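Local coordinates for galactan 1,3-beta-galactosidase (Phanerochaete chrysosporium, PDB 7BYS), which probably hydrolyses beta-1,3-galactan chains as an exo-acting family 43 glycoside hydrolase, and joins its catalytic domain to a calcium-containing carbohydrate-binding module, at residues A[126-131]-A[171-176]; A[7-12]-A[268-273]. All blocks are in the same frame, centred on the assembly; numbering follows the deposited sequence.

Interaction 1 of 2, residues A[126-131]-A[171-176]. With NAG (2-acetamido-2-deoxy-beta-D-glucopyranose), chain D.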
loop_
_atom_site.group_PDB
_atom_site.type_symbol
_atom_site.label_atom_id
_atom_site.label_comp_id
_atom_site.label_asym_id
_atom_site.label_seq_id
_atom_site.Cartn_x
_atom_site.Cartn_y
_atom_site.Cartn_z
ATOM N N GLY A 126 0.051 25.116 11.728
ATOM C CA GLY A 126 0.240 25.868 10.507
ATOM C C GLY A 126 0.956 25.108 9.408
ATOM O O GLY A 126 1.602 24.075 9.644
ATOM N N SER A 127 0.841 25.625 8.190
ATOM C CA SER A 127 1.492 25.048 7.025
ATOM C C SER A 127 2.510 26.017 6.438
ATOM O O SER A 127 2.366 27.242 6.558
ATOM C CB SER A 127 0.459 24.665 5.963
ATOM O OG SER A 127 -0.480 23.743 6.496
ATOM N N PHE A 128 3.536 25.468 5.784
ATOM C CA PHE A 128 4.596 26.298 5.226
ATOM C C PHE A 128 5.360 25.536 4.146
ATOM O O PHE A 128 5.231 24.316 4.005
ATOM C CB PHE A 128 5.543 26.800 6.327
ATOM C CG PHE A 128 6.220 25.692 7.102
ATOM C CD1 PHE A 128 5.610 25.113 8.208
ATOM C CD2 PHE A 128 7.459 25.230 6.718
ATOM C CE1 PHE A 128 6.240 24.100 8.912
ATOM C CE2 PHE A 128 8.090 24.214 7.418
ATOM C CZ PHE A 128 7.474 23.654 8.513
ATOM N N LYS A 129 6.143 26.291 3.355
ATOM C CA LYS A 129 7.062 25.706 2.381
ATOM C C LYS A 129 8.426 25.521 3.026
ATOM O O LYS A 129 9.023 26.512 3.482
ATOM C CB LYS A 129 7.212 26.617 1.177
ATOM C CG LYS A 129 6.021 26.625 0.228
ATOM C CD LYS A 129 6.382 27.371 -1.054
ATOM C CE LYS A 129 5.304 27.247 -2.112
ATOM N NZ LYS A 129 5.211 25.867 -2.644
ATOM N N PRO A 130 8.968 24.302 3.067
ATOM C CA PRO A 130 10.272 24.079 3.714
ATOM C C PRO A 130 11.405 24.766 2.959
ATOM O O PRO A 130 11.600 24.551 1.759
ATOM C CB PRO A 130 10.429 22.555 3.688
ATOM C CG PRO A 130 9.532 22.098 2.600
ATOM C CD PRO A 130 8.372 23.054 2.567
ATOM N N LEU A 131 12.161 25.589 3.688
ATOM C CA LEU A 131 13.184 26.472 3.114
ATOM C C LEU A 131 12.645 27.302 1.954
ATOM O O LEU A 131 13.406 27.730 1.077
ATOM C CB LEU A 131 14.459 25.714 2.732
ATOM C CG LEU A 131 15.008 24.826 3.856
ATOM C CD1 LEU A 131 16.130 23.974 3.342
ATOM C CD2 LEU A 131 15.470 25.658 5.054
ATOM N N TYR A 171 11.604 19.317 16.004
ATOM C CA TYR A 171 10.865 18.727 14.880
ATOM C C TYR A 171 9.785 19.675 14.341
ATOM O O TYR A 171 8.759 19.231 13.816
ATOM C CB TYR A 171 10.247 17.359 15.214
ATOM C CG TYR A 171 11.159 16.282 15.768
ATOM C CD1 TYR A 171 12.535 16.288 15.554
ATOM C CD2 TYR A 171 10.613 15.216 16.485
ATOM C CE1 TYR A 171 13.345 15.256 16.055
ATOM C CE2 TYR A 171 11.408 14.187 16.981
ATOM C CZ TYR A 171 12.774 14.210 16.770
ATOM O OH TYR A 171 13.562 13.182 17.250
ATOM N N TYR A 172 9.978 20.987 14.472
ATOM C CA TYR A 172 8.962 21.956 14.063
ATOM C C TYR A 172 9.247 22.588 12.712
ATOM O O TYR A 172 8.333 23.165 12.111
ATOM C CB TYR A 172 8.855 23.111 15.072
ATOM C CG TYR A 172 8.255 22.772 16.417
ATOM C CD1 TYR A 172 7.685 21.527 16.680
ATOM C CD2 TYR A 172 8.255 23.723 17.431
ATOM C CE1 TYR A 172 7.136 21.241 17.929
ATOM C CE2 TYR A 172 7.721 23.450 18.675
ATOM C CZ TYR A 172 7.157 22.217 18.922
ATOM O OH TYR A 172 6.627 21.965 20.176
ATOM N N ASN A 173 10.483 22.505 12.232
ATOM C CA ASN A 173 10.888 23.264 11.063
ATOM C C ASN A 173 12.108 22.588 10.451
ATOM O O ASN A 173 12.828 21.840 11.116
ATOM C CB ASN A 173 11.172 24.719 11.461
ATOM C CG ASN A 173 11.479 25.605 10.282
ATOM O OD1 ASN A 173 11.005 25.377 9.167
ATOM N ND2 ASN A 173 12.292 26.633 10.527
ATOM N N VAL A 174 12.333 22.868 9.170
ATOM C CA VAL A 174 13.485 22.347 8.443
ATOM C C VAL A 174 14.636 23.335 8.592
ATOM O O VAL A 174 14.463 24.535 8.343
ATOM C CB VAL A 174 13.128 22.141 6.964
ATOM C CG1 VAL A 174 14.364 21.795 6.176
ATOM C CG2 VAL A 174 12.043 21.078 6.813
ATOM N N THR A 175 15.809 22.837 8.997
ATOM C CA THR A 175 16.973 23.677 9.283
ATOM C C THR A 175 18.018 23.693 8.168
ATOM O O THR A 175 18.572 24.758 7.866
ATOM C CB THR A 175 17.622 23.269 10.618
ATOM O OG1 THR A 175 18.712 24.153 10.917
ATOM C CG2 THR A 175 18.145 21.847 10.592
ATOM N N ALA A 176 18.307 22.553 7.542
ATOM C CA ALA A 176 19.373 22.474 6.554
ATOM C C ALA A 176 19.007 21.418 5.526
ATOM O O ALA A 176 18.458 20.371 5.878
ATOM C CB ALA A 176 20.707 22.076 7.199
HETATM C C1 NAG D . 12.700 27.574 9.516
HETATM C C2 NAG D . 12.350 29.016 9.870
HETATM C C3 NAG D . 12.812 29.984 8.835
HETATM C C4 NAG D . 14.263 29.793 8.496
HETATM C C5 NAG D . 14.519 28.336 8.100
HETATM C C6 NAG D . 15.953 28.117 7.717
HETATM C C7 NAG D . 9.854 28.779 9.088
HETATM C C8 NAG D . 8.373 28.919 9.456
HETATM N N2 NAG D . 10.865 29.118 10.098
HETATM O O3 NAG D . 12.606 31.341 9.320
HETATM O O4 NAG D . 14.626 30.663 7.421
HETATM O O5 NAG D . 14.166 27.449 9.219
HETATM O O6 NAG D . 16.727 27.947 8.875
HETATM O O7 NAG D . 10.152 28.406 7.995
HETATM O O HOH W 1 11.715 25.863 6.447
#
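L131, V174 and F128 bury the most surface where the end of strand 123-128 runs out beside the start of strand 174-181. L131 and V174 cross at roughly a right angle, bringing L131 CG to 3.9 Å from V174 CG1. With CG1 anti to the backbone N (chi1 172°) and CG2 anti to the carbonyl carbon, V174 forks between two partners: CG1 faces L131 and CG2 rests 3.8 Å from P130 CB. The CD2 branch of L131 lies 3.6 Å from V174 O and also meets the sugar, 3.7 Å from NAG C6. F128 brings the far rim of its ring to the turn before the second strand, with CZ 3.7 Å from Y172 O and CE2 3.6 Å from N173 OD1. The ring plane is 80° from the N173 amide, whose ND2 is bonded to NAG C1. An alanine in place of F128 would strip the ring from Y172 O and N173 OD1 and would probably leave the root of the glycan less firmly packed. Across the segments the polar link is a water, which accepts from L131 N at 2.8 Å, donates to N173 OD1 at 2.9 Å and reaches NAG O7 weakly. Both strands are the outermost of their four-stranded sheets, so this N-glycosylated seam joins the rims of two successive blades of the five-bladed beta-propeller characteristic of family 43.

Interaction 2 of 2, residues A[7-12]-A[268-273]; sequences AAWTDT and SRYIWY
The 7-12 segment, without regular secondary structure, passes the start of strand 269-276 with the CA atoms of A8 and R269 6.8 Å apart, and instead of direct backbone hydrogen bonds a water joins the two, donating to A7 O at 2.7 Å and accepting from Y270 N at 3.0 Å. W9 has the largest share of the contact. Its CG lies anti to the carbonyl carbon, beside the backbone N (chi1 -64°), and the indole reaches across to the strand, where its face and its edge do different work. One face receives Y270 CB in a CH-pi contact, 3.8 Å from the centroid of the six-membered ring and 16° off its normal. The same face carries the bridging water toward its rim. The outer edge of the indole points into the face of W272 in a T-shaped pair, planes at 86°, with W9 CH2 3.5 Å from W272 CD2. The Y270 ring meets W9 obliquely. Hydrogen bonds from W9 NE1 to V4 O, and between Y270 OH and both I17 O and A19 N, fix the polar ends of these side chains. Near the surface, R269 bends at chi2 and lays one face of its guanidinium against A8, with NH1 3.7 Å from A8 CB, a van der Waals packing of the flat group on the methyl, not a salt bridge or hydrogen bond. W33, from strand 30-36, meets both Y270 and W272, so this aromatic cluster packs the N-terminal segment against the last blade of the propeller where that blade adjoins the first.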
loop_
_atom_site.group_PDB
_atom_site.type_symbol
_atom_site.label_atom_id
_atom_site.label_comp_id
_atom_site.label_asym_id
_atom_site.label_seq_id
_atom_site.Cartn_x
_atom_site.Cartn_y
_atom_site.Cartn_z
ATOM N N ALA A 7 -7.417 -7.241 -0.127
ATOM C CA ALA A 7 -8.683 -7.484 0.540
ATOM C C ALA A 7 -9.158 -6.217 1.245
ATOM O O ALA A 7 -8.387 -5.289 1.505
ATOM C CB ALA A 7 -8.519 -8.600 1.568
ATOM N N ALA A 8 -10.449 -6.183 1.555
ATOM C CA ALA A 8 -11.030 -5.094 2.339
ATOM C C ALA A 8 -10.737 -5.364 3.809
ATOM O O ALA A 8 -11.423 -6.160 4.456
ATOM C CB ALA A 8 -12.533 -5.005 2.090
ATOM N N TRP A 9 -9.708 -4.712 4.339
ATOM C CA TRP A 9 -9.283 -4.950 5.713
ATOM C C TRP A 9 -10.166 -4.170 6.666
ATOM O O TRP A 9 -10.458 -2.993 6.443
ATOM C CB TRP A 9 -7.861 -4.450 5.940
ATOM C CG TRP A 9 -6.801 -5.130 5.174
ATOM C CD1 TRP A 9 -6.949 -6.137 4.269
ATOM C CD2 TRP A 9 -5.401 -4.848 5.240
ATOM N NE1 TRP A 9 -5.725 -6.493 3.754
ATOM C CE2 TRP A 9 -4.758 -5.721 4.342
ATOM C CE3 TRP A 9 -4.625 -3.955 5.988
ATOM C CZ2 TRP A 9 -3.373 -5.723 4.156
ATOM C CZ3 TRP A 9 -3.253 -3.946 5.796
ATOM C CH2 TRP A 9 -2.638 -4.833 4.890
ATOM N N THR A 10 -10.562 -4.826 7.749
ATOM C CA THR A 10 -11.455 -4.224 8.723
ATOM C C THR A 10 -10.747 -4.093 10.061
ATOM O O THR A 10 -9.856 -4.882 10.400
ATOM C CB THR A 10 -12.750 -5.037 8.898
ATOM O OG1 THR A 10 -12.439 -6.359 9.352
ATOM C CG2 THR A 10 -13.506 -5.106 7.579
ATOM N N ASP A 11 -11.149 -3.066 10.801
ATOM C CA ASP A 11 -10.668 -2.864 12.159
ATOM C C ASP A 11 -11.403 -3.801 13.118
ATOM O O ASP A 11 -12.233 -4.619 12.707
ATOM C CB ASP A 11 -10.769 -1.385 12.546
ATOM C CG ASP A 11 -12.191 -0.848 12.534
ATOM O OD1 ASP A 11 -13.151 -1.648 12.616
ATOM O OD2 ASP A 11 -12.363 0.386 12.456
ATOM N N THR A 12 -11.112 -3.674 14.419
ATOM C CA THR A 12 -11.744 -4.552 15.402
ATOM C C THR A 12 -13.255 -4.356 15.469
ATOM O O THR A 12 -13.964 -5.243 15.958
ATOM C CB THR A 12 -11.102 -4.371 16.783
ATOM O OG1 THR A 12 -11.155 -2.990 17.149
ATOM C CG2 THR A 12 -9.655 -4.862 16.771
ATOM N N SER A 268 -9.710 2.313 -1.820
ATOM C CA SER A 268 -8.296 2.077 -2.078
ATOM C C SER A 268 -7.761 1.069 -1.065
ATOM O O SER A 268 -8.100 1.121 0.120
ATOM C CB SER A 268 -7.502 3.385 -1.975
ATOM O OG SER A 268 -7.987 4.363 -2.893
ATOM N N ARG A 269 -6.939 0.131 -1.541
ATOM C CA ARG A 269 -6.546 -1.026 -0.748
ATOM C C ARG A 269 -5.146 -0.841 -0.177
ATOM O O ARG A 269 -4.408 0.078 -0.548
ATOM C CB ARG A 269 -6.636 -2.329 -1.570
ATOM C CG ARG A 269 -8.057 -2.701 -2.048
ATOM C CD ARG A 269 -9.089 -2.670 -0.924
ATOM N NE ARG A 269 -10.401 -3.141 -1.382
ATOM C CZ ARG A 269 -11.554 -2.801 -0.822
ATOM N NH1 ARG A 269 -11.582 -1.987 0.215
ATOM N NH2 ARG A 269 -12.697 -3.277 -1.323
ATOM N N TYR A 270 -4.795 -1.720 0.757
ATOM C CA TYR A 270 -3.511 -1.696 1.436
ATOM C C TYR A 270 -2.714 -2.887 0.936
ATOM O O TYR A 270 -3.151 -4.039 1.075
ATOM C CB TYR A 270 -3.732 -1.753 2.951
ATOM C CG TYR A 270 -4.665 -0.650 3.400
ATOM C CD1 TYR A 270 -4.267 0.683 3.361
ATOM C CD2 TYR A 270 -5.961 -0.938 3.825
ATOM C CE1 TYR A 270 -5.122 1.697 3.739
ATOM C CE2 TYR A 270 -6.836 0.078 4.199
ATOM C CZ TYR A 270 -6.409 1.390 4.159
ATOM O OH TYR A 270 -7.277 2.408 4.525
ATOM N N ILE A 271 -1.576 -2.601 0.317
ATOM C CA ILE A 271 -0.717 -3.601 -0.288
ATOM C C ILE A 271 0.513 -3.670 0.606
ATOM O O ILE A 271 1.397 -2.807 0.536
ATOM C CB ILE A 271 -0.368 -3.225 -1.734
ATOM C CG1 ILE A 271 -1.632 -2.901 -2.572
ATOM C CG2 ILE A 271 0.443 -4.332 -2.389
ATOM C CD1 ILE A 271 -2.731 -3.953 -2.533
ATOM N N TRP A 272 0.549 -4.670 1.482
ATOM C CA TRP A 272 1.661 -4.874 2.406
ATOM C C TRP A 272 2.333 -6.198 2.081
ATOM O O TRP A 272 1.662 -7.236 2.025
ATOM C CB TRP A 272 1.189 -4.950 3.853
ATOM C CG TRP A 272 0.671 -3.691 4.472
ATOM C CD1 TRP A 272 0.306 -2.529 3.854
ATOM C CD2 TRP A 272 0.420 -3.507 5.859
ATOM N NE1 TRP A 272 -0.155 -1.624 4.787
ATOM C CE2 TRP A 272 -0.085 -2.205 6.028
ATOM C CE3 TRP A 272 0.590 -4.320 6.984
ATOM C CZ2 TRP A 272 -0.420 -1.698 7.283
ATOM C CZ3 TRP A 272 0.262 -3.814 8.222
ATOM C CH2 TRP A 272 -0.248 -2.525 8.362
ATOM N N TYR A 273 3.647 -6.161 1.881
ATOM C CA TYR A 273 4.428 -7.352 1.585
ATOM C C TYR A 273 5.729 -7.315 2.370
ATOM O O TYR A 273 6.246 -6.233 2.678
ATOM C CB TYR A 273 4.795 -7.407 0.099
ATOM C CG TYR A 273 3.654 -7.673 -0.844
ATOM C CD1 TYR A 273 2.851 -8.796 -0.703
ATOM C CD2 TYR A 273 3.381 -6.800 -1.899
ATOM C CE1 TYR A 273 1.807 -9.053 -1.597
ATOM C CE2 TYR A 273 2.352 -7.048 -2.793
ATOM C CZ TYR A 273 1.557 -8.162 -2.632
ATOM O OH TYR A 273 0.527 -8.380 -3.532
HETATM O O HOH W 2 -5.816 -4.479 1.067
#

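Both interactions pack blade edges or flanking chain of one beta-propeller, yet they share no elements, and their centres lie 32 Å apart. Interaction 1 sits at the periphery, between successive blades some 40 residues apart along the chain, and is nested inside the long chain loop that interaction 2 closes. Interaction 2 lies much nearer the centre and joins residues distant in sequence. Both are partly buried, the second more so. Their chemistry follows suit: branched and cyclic aliphatic side chains, a ring rim and a sugar at 126-131 with 171-176, against an indole-centred cluster with a solvent-facing fringe at 7-12 with 268-273. Neither has a direct hydrogen bond between its segments; each has a bridging water instead.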